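PDB 6U94: RND efflux system, outer membrane lipoprotein, NodT family from Burkholderia mallei, which probably serves as the outer membrane channel of an RND-type efflux system, as in other outer membrane factor proteins. Local coordinates for residues D80-L85 with A244-G249. Numbering follows the deposited sequence.
Sequences DEARAL and AVLIGG
In Val245, CG1 stands anti to the backbone N (chi1 174°), which leans CG1 forward toward helix 72-86 and leaves CG2 alongside it, facing the end of Glu81 and Leu85; in Glu81, CG is likewise anti to its backbone N (chi1 175°), and the extended chain runs across the valine at about a right angle. The carboxylate thus reaches the valine methyls: Glu81 OE1 lies 4.0 Å from Val245 CG1 and Glu81 OE2 4.1 Å from Val245 CG2, one oxygen to each methyl. This is plain van der Waals contact, and the glutamate sits at the exposed border of the interface. One turn further on, Leu85 brings CD1 to 4.5 Å from Val245 CG2, a looser touch on the same methyl.

The tighter packing is on the buried side. The branch point of Leu246 settles against Ala82, with Ala82 CB 3.6 Å from Leu246 CG and 3.8 Å from Leu246 CD2. The small alanine side chain lets the backbones come close, Ala82 CA being 6.1 Å from Val245 CA. No hydrogen bond crosses the contact.

Near the C-terminal end of helix 211-247, Gly248 leaves helical geometry with positive phi, and Arg70 hydrogen-bonds to the carbonyl oxygens of Val245 and Leu246. Leu246 also packs on Leu166, Val170 and Thr173, so this side chain of helix 211-247 meets both helix 72-86 and the long helix 156-203.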
loop_
_atom_site.group_PDB
_atom_site.type_symbol
_atom_site.label_atom_id
_atom_site.label_comp_id
_atom_site.label_asym_id
_atom_site.label_seq_id
_atom_site.Cartn_x
_atom_site.Cartn_y
_atom_site.Cartn_z
ATOM N N ASP A 80 -5.170 10.831 10.418
ATOM C CA ASP A 80 -4.111 10.596 11.393
ATOM C C ASP A 80 -4.565 9.624 12.474
ATOM O O ASP A 80 -3.814 8.722 12.863
ATOM C CB ASP A 80 -3.671 11.921 12.013
ATOM C CG ASP A 80 -2.169 12.097 12.007
ATOM O OD1 ASP A 80 -1.637 12.639 11.014
ATOM O OD2 ASP A 80 -1.521 11.696 12.997
ATOM N N GLU A 81 -5.791 9.795 12.977
ATOM C CA GLU A 81 -6.293 8.903 14.017
ATOM C C GLU A 81 -6.499 7.490 13.485
ATOM O O GLU A 81 -6.185 6.511 14.172
ATOM C CB GLU A 81 -7.597 9.448 14.597
ATOM C CG GLU A 81 -8.264 8.514 15.598
ATOM C CD GLU A 81 -9.600 9.038 16.094
ATOM O OE1 GLU A 81 -10.008 10.145 15.672
ATOM O OE2 GLU A 81 -10.243 8.342 16.909
ATOM N N ALA A 82 -7.031 7.366 12.266
ATOM C CA ALA A 82 -7.307 6.049 11.702
ATOM C C ALA A 82 -6.018 5.269 11.478
ATOM O O ALA A 82 -5.933 4.085 11.819
ATOM C CB ALA A 82 -8.087 6.192 10.395
ATOM N N ARG A 83 -5.003 5.921 10.906
ATOM C CA ARG A 83 -3.728 5.252 10.671
ATOM C C ARG A 83 -3.113 4.758 11.974
ATOM O O ARG A 83 -2.545 3.661 12.026
ATOM C CB ARG A 83 -2.768 6.196 9.948
ATOM C CG ARG A 83 -3.121 6.432 8.491
ATOM C CD ARG A 83 -2.372 7.623 7.922
ATOM N NE ARG A 83 -0.932 7.524 8.135
ATOM C CZ ARG A 83 -0.108 6.837 7.351
ATOM N NH1 ARG A 83 -0.586 6.178 6.303
ATOM N NH2 ARG A 83 1.190 6.804 7.619
ATOM N N ALA A 84 -3.224 5.554 13.041
ATOM C CA ALA A 84 -2.704 5.128 14.335
ATOM C C ALA A 84 -3.476 3.937 14.885
ATOM O O ALA A 84 -2.922 3.141 15.652
ATOM C CB ALA A 84 -2.743 6.289 15.331
ATOM N N LEU A 85 -4.746 3.791 14.502
ATOM C CA LEU A 85 -5.544 2.692 15.030
ATOM C C LEU A 85 -5.133 1.355 14.426
ATOM O O LEU A 85 -5.046 0.351 15.140
ATOM C CB LEU A 85 -7.030 2.951 14.787
ATOM C CG LEU A 85 -7.720 3.877 15.793
ATOM C CD1 LEU A 85 -9.209 3.981 15.504
ATOM C CD2 LEU A 85 -7.479 3.391 17.214
ATOM N N ALA A 244 -14.538 3.438 10.318
ATOM C CA ALA A 244 -15.594 4.340 10.763
ATOM C C ALA A 244 -15.082 5.770 10.881
ATOM O O ALA A 244 -15.790 6.718 10.527
ATOM C CB ALA A 244 -16.167 3.860 12.097
ATOM N N VAL A 245 -13.853 5.942 11.372
ATOM C CA VAL A 245 -13.264 7.275 11.457
ATOM C C VAL A 245 -13.076 7.866 10.067
ATOM O O VAL A 245 -13.337 9.055 9.840
ATOM C CB VAL A 245 -11.932 7.223 12.231
ATOM C CG1 VAL A 245 -11.239 8.579 12.198
ATOM C CG2 VAL A 245 -12.165 6.775 13.664
ATOM N N LEU A 246 -12.633 7.044 9.113
ATOM C CA LEU A 246 -12.302 7.555 7.786
ATOM C C LEU A 246 -13.544 8.014 7.033
ATOM O O LEU A 246 -13.490 8.998 6.285
ATOM C CB LEU A 246 -11.554 6.492 6.985
ATOM C CG LEU A 246 -10.082 6.314 7.351
ATOM C CD1 LEU A 246 -9.476 5.156 6.574
ATOM C CD2 LEU A 246 -9.316 7.602 7.092
ATOM N N ILE A 247 -14.669 7.315 7.203
ATOM C CA ILE A 247 -15.901 7.723 6.535
ATOM C C ILE A 247 -16.721 8.699 7.365
ATOM O O ILE A 247 -17.719 9.238 6.861
ATOM C CB ILE A 247 -16.773 6.506 6.169
ATOM C CG1 ILE A 247 -17.213 5.762 7.429
ATOM C CG2 ILE A 247 -16.020 5.576 5.223
ATOM C CD1 ILE A 247 -18.284 4.725 7.175
ATOM N N GLY A 248 -16.336 8.951 8.614
ATOM C CA GLY A 248 -17.015 9.927 9.439
ATOM C C GLY A 248 -18.337 9.483 10.019
ATOM O O GLY A 248 -19.098 10.331 10.500
ATOM N N GLY A 249 -18.638 8.188 9.997
ATOM C CA GLY A 249 -19.887 7.693 10.526
ATOM C C GLY A 249 -19.917 6.184 10.637
ATOM O O GLY A 249 -18.930 5.495 10.354
#